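Local coordinates for protein GH127 beta-L-arabinofuranoside (PDB 4QK0) that probably hydrolyses beta-L-arabinofuranosidic bonds, releasing L-arabinose from arabinose-containing glycans as a family 127 glycoside hydrolase, at residues E193-L198 with Q215-Q220; L485-W490 with P507-G512; A600-E605 with R619-P624. All coordinates share one frame; numbering follows the deposited sequence.

Overall arrangement
The three contacts follow one another along the chain, each in a different part of a multidomain enzyme. Contact 1 joins helices 194-205 and 208-220 in the helical catalytic domain. Contact 2 lies in the middle domain, where the end of strand 479-486 meets the turn after strand 509-510, and its centre is about 33 Å from that of contact 1. Contact 3 pairs strands 593-603 and 620-629 of the C-terminal domain; its centre is about 42 Å from that of contact 2 and 56 Å from that of contact 1, across the chain's centre. Each contact joins chain segments within one domain, while contact 2 also borders the catalytic domain and contact 3 the second subunit.

Contact 1 of 3, residues E193-L198 with Q215-Q220; sequences EIELAL and QYFIDQ
Helices 194-205 and 208-220 form an antiparallel helical hairpin in the catalytic domain, which belongs to the six-hairpin clan and is expected to have its (alpha/alpha)6 barrel. Their short axes cross at -151° and come within 9.4 Å, a spacing filled by branched and aromatic side chains. The tight part centres on Phe217. Its CG stands anti to the carbonyl carbon, sending the ring toward the first helix. Ile194 CG2 rests over one face, offset toward the rim, and makes a CH-pi contact 4.2 Å from the centroid of the Phe217 ring. Tyr216 CD2 covers the opposite face, so the phenyl group is sandwiched, while Leu198 CD1 touches the ring edge at 4.1 Å from Phe217 CE2. Beta-branched Ile194 suits this place because a methyl leaves directly from CB and can lie on the ring. Leu198 reaches farther, with its branch at CG.

Glu195 marks the change from apolar to polar packing. Its chain bends at chi2 (91°), so that CG packs 3.6 Å from Phe217 CB and also meets the tip of Ile218, while the carboxylate turns off the apolar surface. OE1 then accepts the amide of Glu193, the N-cap residue, and may stabilise the helix start through its negative charge. The other side is less closely packed: the partly exposed outer side of the second helix carries the bond from Gln215 NE2 to Asp219 OD1, a pair that does not touch the first segment, with Arg257 a salt-bridge partner of that aspartate. Ser214, just before the second segment, gives a direct hydrogen bond to Glu195 O. Between the two segments themselves the polar link is a single water, which donates to Glu195 OE2 at 2.6 Å and to the backbone carbonyl Phe217 O at 2.9 Å.

Contact 2 of 3, residues L485-W490 with P507-G512; sequences LRIPGW and PLIKKG
Ile487 lays its CG1 branch across the tip of Ile509, the two side chains crossing at about a right angle with Ile487 CG1 4.1 Å from Ile509 CD1. The setting is a beta hairpin of the middle domain: strand 509-510 turns back into strand 513-517, which pairs in antiparallel fashion with strand 479-486. Lys511 and Gly512 form the two-residue turn, both with positive phi, close to a type I' turn. Glycine suits the second place because its phi of 75° costs little without a side chain; the turn backbone here lies against Arg486 and Ile487. Lys511 carries its charged end to Glu351, as an exposed turn residue can.

Both isoleucines hold CG1 anti to the carbonyl carbon. Ile487 points toward the turn, and Ile509 reaches back with its extended tip (chi2 164°). Ala514 touches both isoleucines, and Ala494 also packs on Ile487. Arg486, the last residue of its strand, points the opposite way: of its side chain, CB and CG lie near Gly512 O, while its guanidinium bonds to His439 O and forms salt bridges with Asp358 and Glu361. Those acids lie on helix 354-365, so this arginine ties the middle domain to the catalytic domain. One backbone bond joins the two segments, next to the pairing of Leu485 with Ala514. Ile487 N donates to Gly512 O at 2.8 Å, nearly straight at 169°, approaching from above the carbonyl plane, and the same oxygen receives a CA-H contact from Arg486 CA at 3.4 Å.

Contact 3 of 3, residues A600-E605 with R619-P624; sequences AERVDE and RTYKVP
Five backbone hydrogen bonds join the segments. Ala600 pairs with Val623, and Arg602 with Tyr621, each as a hydrogen-bonded pair; Arg602 N meets Tyr621 O at 2.9 Å, nearly along the C=O axis. Beyond the strand end, Asp604 N adds a straight bond to Arg619 O at 2.8 Å.

On the face of Glu601, Thr620, Lys622 and Val603, Glu601 and Thr620 make the polar contact. Thr620 OG1 lies 3.0 Å from Glu601 OE1 and 3.2 Å from Arg602 O, two acceptors for a single proton; threonine suits the spot, its short branch staying close to the backbone.

On the other face packing is aliphatic and aromatic. Arg602 runs extended alongside Tyr621 in an off-centre CH-pi contact, Arg602 CB 4.2 Å from the Tyr621 ring centroid, while its CG touches Val623 CG2. The guanidinium continues to the carbonyls of Asn566 and Asn569.

Charge alone links Asp604 OD2 to Arg619 NE at 3.4 Å: the oxygen sits over the guanidinium face, and the arginine is poorly ordered.

Glu605 reaches Gln542 of the second subunit, placing this strand end at the dimer interface. The whole is an antiparallel strand pair in the C-terminal domain's beta sheet, joined by the long connection 604-619.

Contact 1 of 3, residues E193-L198 with Q215-Q220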
loop_
_atom_site.group_PDB
_atom_site.type_symbol
_atom_site.label_atom_id
_atom_site.label_comp_id
_atom_site.label_asym_id
_atom_site.label_seq_id
_atom_site.Cartn_x
_atom_site.Cartn_y
_atom_site.Cartn_z
ATOM N N GLU A 193 -1.189 -29.475 2.012
ATOM C CA GLU A 193 -0.058 -30.034 2.743
ATOM C C GLU A 193 -0.186 -31.573 2.779
ATOM O O GLU A 193 0.808 -32.259 2.641
ATOM C CB GLU A 193 0.079 -29.486 4.193
ATOM C CG GLU A 193 0.827 -30.359 5.183
ATOM C CD GLU A 193 2.313 -30.468 4.906
ATOM O OE1 GLU A 193 2.859 -29.696 4.096
ATOM O OE2 GLU A 193 2.966 -31.332 5.531
ATOM N N ILE A 194 -1.370 -32.076 3.025
ATOM C CA ILE A 194 -1.578 -33.539 3.136
ATOM C C ILE A 194 -1.159 -34.235 1.838
ATOM O O ILE A 194 -0.577 -35.330 1.870
ATOM C CB ILE A 194 -3.035 -33.885 3.504
ATOM C CG1 ILE A 194 -3.196 -35.372 3.864
ATOM C CG2 ILE A 194 -3.996 -33.566 2.384
ATOM C CD1 ILE A 194 -2.416 -35.803 5.059
ATOM N N GLU A 195 -1.318 -33.534 0.718
ATOM C CA GLU A 195 -1.017 -34.123 -0.578
ATOM C C GLU A 195 0.483 -34.401 -0.735
ATOM O O GLU A 195 0.878 -35.548 -1.054
ATOM C CB GLU A 195 -1.555 -33.279 -1.698
ATOM C CG GLU A 195 -3.017 -32.959 -1.542
ATOM C CD GLU A 195 -3.306 -31.645 -0.773
ATOM O OE1 GLU A 195 -2.371 -31.105 -0.130
ATOM O OE2 GLU A 195 -4.471 -31.160 -0.866
ATOM N N LEU A 196 1.335 -33.428 -0.425
ATOM C CA LEU A 196 2.777 -33.702 -0.503
ATOM C C LEU A 196 3.266 -34.676 0.596
ATOM O O LEU A 196 4.212 -35.430 0.407
ATOM C CB LEU A 196 3.592 -32.397 -0.515
ATOM C CG LEU A 196 3.638 -31.529 0.763
ATOM C CD1 LEU A 196 4.724 -31.991 1.690
ATOM C CD2 LEU A 196 3.890 -30.054 0.447
ATOM N N ALA A 197 2.619 -34.636 1.759
ATOM C CA ALA A 197 3.007 -35.488 2.833
ATOM C C ALA A 197 2.728 -36.961 2.499
ATOM O O ALA A 197 3.547 -37.820 2.713
ATOM C CB ALA A 197 2.245 -35.101 4.102
ATOM N N LEU A 198 1.559 -37.216 1.974
ATOM C CA LEU A 198 1.195 -38.553 1.500
ATOM C C LEU A 198 2.159 -39.117 0.472
ATOM O O LEU A 198 2.448 -40.299 0.514
ATOM C CB LEU A 198 -0.233 -38.566 0.939
ATOM C CG LEU A 198 -1.307 -38.489 1.999
ATOM C CD1 LEU A 198 -2.693 -38.291 1.404
ATOM C CD2 LEU A 198 -1.300 -39.738 2.886
ATOM N N GLN A 215 -3.376 -38.286 -4.942
ATOM C CA GLN A 215 -4.004 -37.996 -6.247
ATOM C C GLN A 215 -5.458 -37.613 -6.137
ATOM O O GLN A 215 -5.926 -36.694 -6.842
ATOM C CB GLN A 215 -3.882 -39.207 -7.205
ATOM C CG GLN A 215 -4.253 -38.873 -8.651
ATOM C CD GLN A 215 -3.177 -38.022 -9.326
ATOM O OE1 GLN A 215 -2.021 -38.444 -9.405
ATOM N NE2 GLN A 215 -3.533 -36.813 -9.797
ATOM N N TYR A 216 -6.200 -38.315 -5.276
ATOM C CA TYR A 216 -7.593 -37.991 -5.094
ATOM C C TYR A 216 -7.748 -36.518 -4.614
ATOM O O TYR A 216 -8.587 -35.775 -5.098
ATOM C CB TYR A 216 -8.331 -38.938 -4.086
ATOM C CG TYR A 216 -9.497 -38.205 -3.499
ATOM C CD1 TYR A 216 -10.652 -38.008 -4.217
ATOM C CD2 TYR A 216 -9.383 -37.566 -2.263
ATOM C CE1 TYR A 216 -11.695 -37.259 -3.682
ATOM C CE2 TYR A 216 -10.417 -36.834 -1.728
ATOM C CZ TYR A 216 -11.535 -36.655 -2.428
ATOM O OH TYR A 216 -12.543 -35.874 -1.876
ATOM N N PHE A 217 -6.978 -36.128 -3.608
ATOM C CA PHE A 217 -7.141 -34.764 -3.025
ATOM C C PHE A 217 -6.861 -33.651 -4.067
ATOM O O PHE A 217 -7.575 -32.687 -4.169
ATOM C CB PHE A 217 -6.193 -34.608 -1.833
ATOM C CG PHE A 217 -6.719 -35.204 -0.531
ATOM C CD1 PHE A 217 -7.940 -34.855 -0.030
ATOM C CD2 PHE A 217 -5.963 -36.090 0.174
ATOM C CE1 PHE A 217 -8.396 -35.361 1.179
ATOM C CE2 PHE A 217 -6.391 -36.587 1.386
ATOM C CZ PHE A 217 -7.621 -36.235 1.896
ATOM N N ILE A 218 -5.823 -33.861 -4.849
ATOM C CA ILE A 218 -5.475 -32.974 -5.938
ATOM C C ILE A 218 -6.525 -32.953 -7.055
ATOM O O ILE A 218 -6.908 -31.872 -7.507
ATOM C CB ILE A 218 -4.074 -33.337 -6.487
ATOM C CG1 ILE A 218 -2.989 -33.032 -5.448
ATOM C CG2 ILE A 218 -3.778 -32.636 -7.791
ATOM C CD1 ILE A 218 -2.875 -31.577 -5.046
ATOM N N ASP A 219 -7.015 -34.117 -7.481
ATOM C CA ASP A 219 -8.006 -34.142 -8.573
ATOM C C ASP A 219 -9.343 -33.632 -8.153
ATOM O O ASP A 219 -10.078 -33.135 -8.985
ATOM C CB ASP A 219 -8.179 -35.551 -9.213
ATOM C CG ASP A 219 -6.930 -36.021 -9.901
ATOM O OD1 ASP A 219 -6.105 -35.164 -10.360
ATOM O OD2 ASP A 219 -6.765 -37.262 -9.998
ATOM N N GLN A 220 -9.652 -33.702 -6.871
ATOM C CA GLN A 220 -10.973 -33.273 -6.421
ATOM C C GLN A 220 -11.100 -31.755 -6.183
ATOM O O GLN A 220 -12.191 -31.194 -6.250
ATOM C CB GLN A 220 -11.316 -33.954 -5.123
ATOM C CG GLN A 220 -12.781 -33.845 -4.782
ATOM C CD GLN A 220 -13.689 -34.561 -5.788
ATOM O OE1 GLN A 220 -13.297 -35.508 -6.445
ATOM N NE2 GLN A 220 -14.914 -34.105 -5.881
HETATM O O HOH W 1 -6.368 -30.595 -2.576
#

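Contact 2 of 3, residues L485-W490 with P507-G512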
loop_
_atom_site.group_PDB
_atom_site.type_symbol
_atom_site.label_atom_id
_atom_site.label_comp_id
_atom_site.label_asym_id
_atom_site.label_seq_id
_atom_site.Cartn_x
_atom_site.Cartn_y
_atom_site.Cartn_z
ATOM N N LEU A 485 26.468 -31.814 -13.739
ATOM C CA LEU A 485 26.843 -30.609 -12.991
ATOM C C LEU A 485 26.048 -29.360 -13.420
ATOM O O LEU A 485 26.117 -28.991 -14.566
ATOM C CB LEU A 485 28.325 -30.342 -13.173
ATOM C CG LEU A 485 29.210 -31.567 -12.898
ATOM C CD1 LEU A 485 30.650 -31.232 -13.192
ATOM C CD2 LEU A 485 29.102 -32.041 -11.487
ATOM N N ARG A 486 25.291 -28.746 -12.505
ATOM C CA ARG A 486 24.536 -27.547 -12.857
ATOM C C ARG A 486 25.465 -26.413 -13.215
ATOM O O ARG A 486 26.432 -26.115 -12.522
ATOM C CB ARG A 486 23.640 -27.069 -11.732
ATOM C CG ARG A 486 22.964 -25.717 -12.070
ATOM C CD ARG A 486 21.930 -25.332 -11.057
ATOM N NE ARG A 486 22.550 -25.125 -9.760
ATOM C CZ ARG A 486 22.881 -23.949 -9.221
ATOM N NH1 ARG A 486 22.640 -22.781 -9.837
ATOM N NH2 ARG A 486 23.450 -23.962 -8.050
ATOM N N ILE A 487 25.185 -25.802 -14.344
ATOM C CA ILE A 487 25.897 -24.595 -14.734
ATOM C C ILE A 487 24.959 -23.424 -14.330
ATOM O O ILE A 487 23.889 -23.246 -14.954
ATOM C CB ILE A 487 26.224 -24.592 -16.239
ATOM C CG1 ILE A 487 26.971 -25.870 -16.630
ATOM C CG2 ILE A 487 27.083 -23.381 -16.587
ATOM C CD1 ILE A 487 28.222 -26.172 -15.814
ATOM N N PRO A 488 25.308 -22.684 -13.263
ATOM C CA PRO A 488 24.332 -21.700 -12.721
ATOM C C PRO A 488 23.951 -20.650 -13.722
ATOM O O PRO A 488 24.802 -20.148 -14.465
ATOM C CB PRO A 488 25.086 -21.048 -11.575
ATOM C CG PRO A 488 26.086 -22.112 -11.159
ATOM C CD PRO A 488 26.534 -22.698 -12.460
ATOM N N GLY A 489 22.649 -20.462 -13.841
ATOM C CA GLY A 489 22.089 -19.489 -14.784
ATOM C C GLY A 489 22.634 -18.087 -14.574
ATOM O O GLY A 489 22.652 -17.329 -15.505
ATOM N N TRP A 490 23.089 -17.744 -13.366
ATOM C CA TRP A 490 23.681 -16.401 -13.135
ATOM C C TRP A 490 25.080 -16.271 -13.733
ATOM O O TRP A 490 25.603 -15.162 -13.891
ATOM C CB TRP A 490 23.700 -16.027 -11.639
ATOM C CG TRP A 490 24.411 -17.007 -10.749
ATOM C CD1 TRP A 490 23.845 -17.902 -9.936
ATOM C CD2 TRP A 490 25.841 -17.161 -10.589
ATOM N NE1 TRP A 490 24.815 -18.619 -9.262
ATOM C CE2 TRP A 490 26.045 -18.188 -9.671
ATOM C CE3 TRP A 490 26.957 -16.550 -11.179
ATOM C CZ2 TRP A 490 27.315 -18.625 -9.302
ATOM C CZ3 TRP A 490 28.208 -16.968 -10.824
ATOM C CH2 TRP A 490 28.384 -18.010 -9.886
ATOM N N PRO A 507 29.125 -28.746 -25.797
ATOM C CA PRO A 507 28.376 -29.901 -26.317
ATOM C C PRO A 507 27.838 -30.871 -25.263
ATOM O O PRO A 507 27.088 -31.751 -25.594
ATOM C CB PRO A 507 29.396 -30.641 -27.207
ATOM C CG PRO A 507 30.747 -30.127 -26.791
ATOM C CD PRO A 507 30.545 -28.750 -26.214
ATOM N N LEU A 508 28.236 -30.737 -24.012
ATOM C CA LEU A 508 27.787 -31.650 -22.979
ATOM C C LEU A 508 26.592 -31.094 -22.211
ATOM O O LEU A 508 26.050 -31.776 -21.326
ATOM C CB LEU A 508 28.934 -31.920 -22.015
ATOM C CG LEU A 508 30.204 -32.458 -22.686
ATOM C CD1 LEU A 508 31.319 -32.694 -21.681
ATOM C CD2 LEU A 508 29.925 -33.732 -23.499
ATOM N N ILE A 509 26.205 -29.860 -22.505
ATOM C CA ILE A 509 25.221 -29.177 -21.667
ATOM C C ILE A 509 23.844 -29.409 -22.212
ATOM O O ILE A 509 23.575 -29.199 -23.366
ATOM C CB ILE A 509 25.476 -27.651 -21.559
ATOM C CG1 ILE A 509 26.654 -27.394 -20.624
ATOM C CG2 ILE A 509 24.250 -26.913 -20.997
ATOM C CD1 ILE A 509 27.210 -25.987 -20.769
ATOM N N LYS A 510 22.949 -29.785 -21.326
ATOM C CA LYS A 510 21.599 -29.898 -21.696
ATOM C C LYS A 510 20.775 -29.301 -20.561
ATOM O O LYS A 510 20.830 -29.776 -19.419
ATOM C CB LYS A 510 21.299 -31.379 -21.967
ATOM C CG LYS A 510 19.909 -31.678 -22.511
ATOM C CD LYS A 510 19.842 -32.751 -23.626
ATOM C CE LYS A 510 20.693 -34.005 -23.362
ATOM N NZ LYS A 510 20.251 -34.822 -22.196
ATOM N N LYS A 511 19.979 -28.279 -20.895
ATOM C CA LYS A 511 19.082 -27.602 -19.944
ATOM C C LYS A 511 19.776 -27.246 -18.650
ATOM O O LYS A 511 19.340 -27.653 -17.573
ATOM C CB LYS A 511 17.879 -28.467 -19.652
ATOM C CG LYS A 511 17.023 -28.666 -20.880
ATOM C CD LYS A 511 15.805 -29.490 -20.538
ATOM C CE LYS A 511 14.777 -29.360 -21.640
ATOM N NZ LYS A 511 13.515 -29.987 -21.191
ATOM N N GLY A 512 20.908 -26.577 -18.785
ATOM C CA GLY A 512 21.656 -26.073 -17.654
ATOM C C GLY A 512 22.438 -27.064 -16.837
ATOM O O GLY A 512 22.985 -26.686 -15.809
#

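Contact 3 of 3, residues A600-E605 with R619-P624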
loop_
_atom_site.group_PDB
_atom_site.type_symbol
_atom_site.label_atom_id
_atom_site.label_comp_id
_atom_site.label_asym_id
_atom_site.label_seq_id
_atom_site.Cartn_x
_atom_site.Cartn_y
_atom_site.Cartn_z
ATOM N N ALA A 600 28.411 6.214 -5.603
ATOM C CA ALA A 600 27.109 6.648 -6.066
ATOM C C ALA A 600 26.946 8.181 -5.945
ATOM O O ALA A 600 27.880 8.890 -5.575
ATOM C CB ALA A 600 26.042 5.945 -5.247
ATOM N N GLU A 601 25.753 8.655 -6.259
ATOM C CA GLU A 601 25.401 10.058 -6.198
ATOM C C GLU A 601 24.158 10.272 -5.373
ATOM O O GLU A 601 23.215 9.502 -5.472
ATOM C CB GLU A 601 25.089 10.572 -7.590
ATOM C CG GLU A 601 26.276 10.665 -8.490
ATOM C CD GLU A 601 25.945 11.280 -9.855
ATOM O OE1 GLU A 601 24.871 11.931 -10.004
ATOM O OE2 GLU A 601 26.765 11.089 -10.774
ATOM N N ARG A 602 24.171 11.340 -4.580
ATOM C CA ARG A 602 23.006 11.839 -3.885
ATOM C C ARG A 602 22.626 13.255 -4.333
ATOM O O ARG A 602 23.464 14.069 -4.682
ATOM C CB ARG A 602 23.273 11.919 -2.417
ATOM C CG ARG A 602 23.592 10.616 -1.736
ATOM C CD ARG A 602 23.462 10.854 -0.263
ATOM N NE ARG A 602 23.417 9.641 0.535
ATOM C CZ ARG A 602 22.303 9.021 0.901
ATOM N NH1 ARG A 602 21.109 9.400 0.457
ATOM N NH2 ARG A 602 22.386 7.971 1.675
ATOM N N VAL A 603 21.344 13.537 -4.293
ATOM C CA VAL A 603 20.881 14.899 -4.471
ATOM C C VAL A 603 21.154 15.679 -3.196
ATOM O O VAL A 603 20.891 15.204 -2.099
ATOM C CB VAL A 603 19.377 14.926 -4.821
ATOM C CG1 VAL A 603 18.834 16.343 -4.871
ATOM C CG2 VAL A 603 19.189 14.233 -6.170
ATOM N N ASP A 604 21.632 16.893 -3.364
ATOM C CA ASP A 604 21.954 17.778 -2.242
ATOM C C ASP A 604 20.699 18.417 -1.653
ATOM O O ASP A 604 19.999 19.162 -2.323
ATOM C CB ASP A 604 22.934 18.847 -2.728
ATOM C CG ASP A 604 23.602 19.634 -1.599
ATOM O OD1 ASP A 604 23.160 19.628 -0.429
ATOM O OD2 ASP A 604 24.622 20.269 -1.921
ATOM N N GLU A 605 20.406 18.069 -0.398
ATOM C CA GLU A 605 19.280 18.654 0.352
ATOM C C GLU A 605 19.678 20.040 0.894
ATOM O O GLU A 605 18.834 20.915 0.980
ATOM C CB GLU A 605 18.794 17.754 1.516
ATOM C CG GLU A 605 18.618 16.273 1.203
ATOM C CD GLU A 605 17.769 15.533 2.242
ATOM O OE1 GLU A 605 17.838 14.253 2.358
ATOM O OE2 GLU A 605 17.034 16.255 2.950
ATOM N N ARG A 619 21.025 19.679 -7.758
ATOM C CA ARG A 619 22.460 19.509 -7.729
ATOM C C ARG A 619 22.807 18.184 -6.986
ATOM O O ARG A 619 22.259 17.854 -5.908
ATOM C CB ARG A 619 23.134 20.740 -7.116
ATOM C CG ARG A 619 24.661 20.583 -7.001
ATOM C CD ARG A 619 25.122 20.459 -5.548
ATOM N NE ARG A 619 25.247 21.765 -4.877
ATOM C CZ ARG A 619 26.388 22.348 -4.482
ATOM N NH1 ARG A 619 27.574 21.767 -4.641
ATOM N NH2 ARG A 619 26.338 23.543 -3.900
ATOM N N THR A 620 23.738 17.446 -7.579
ATOM C CA THR A 620 24.102 16.114 -7.124
ATOM C C THR A 620 25.544 16.094 -6.621
ATOM O O THR A 620 26.383 16.789 -7.188
ATOM C CB THR A 620 23.924 15.151 -8.307
ATOM O OG1 THR A 620 24.000 13.817 -7.856
ATOM C CG2 THR A 620 24.968 15.365 -9.392
ATOM N N TYR A 621 25.849 15.340 -5.561
ATOM C CA TYR A 621 27.256 15.101 -5.161
ATOM C C TYR A 621 27.577 13.595 -5.026
ATOM O O TYR A 621 26.679 12.784 -4.841
ATOM C CB TYR A 621 27.604 15.827 -3.855
ATOM C CG TYR A 621 26.830 15.333 -2.637
ATOM C CD1 TYR A 621 25.520 15.703 -2.453
ATOM C CD2 TYR A 621 27.405 14.490 -1.697
ATOM C CE1 TYR A 621 24.787 15.244 -1.396
ATOM C CE2 TYR A 621 26.675 14.045 -0.596
ATOM C CZ TYR A 621 25.359 14.437 -0.463
ATOM O OH TYR A 621 24.567 14.041 0.577
ATOM N N LYS A 622 28.863 13.246 -5.106
ATOM C CA LYS A 622 29.345 11.870 -5.075
ATOM C C LYS A 622 29.551 11.330 -3.686
ATOM O O LYS A 622 30.016 12.039 -2.806
ATOM C CB LYS A 622 30.652 11.750 -5.847
ATOM C CG LYS A 622 30.371 11.790 -7.326
ATOM C CD LYS A 622 31.551 12.165 -8.169
ATOM C CE LYS A 622 31.369 11.668 -9.604
ATOM N NZ LYS A 622 32.645 11.854 -10.345
ATOM N N VAL A 623 29.167 10.082 -3.473
ATOM C CA VAL A 623 29.376 9.457 -2.178
ATOM C C VAL A 623 29.897 8.037 -2.414
ATOM O O VAL A 623 29.494 7.398 -3.353
ATOM C CB VAL A 623 28.091 9.426 -1.300
ATOM C CG1 VAL A 623 27.612 10.808 -0.972
ATOM C CG2 VAL A 623 26.964 8.670 -1.960
ATOM N N PRO A 624 30.780 7.544 -1.541
ATOM C CA PRO A 624 31.058 6.112 -1.529
ATOM C C PRO A 624 29.810 5.348 -1.053
ATOM O O PRO A 624 29.027 5.918 -0.280
ATOM C CB PRO A 624 32.152 5.981 -0.451
ATOM C CG PRO A 624 31.813 7.082 0.533
ATOM C CD PRO A 624 31.245 8.219 -0.302
#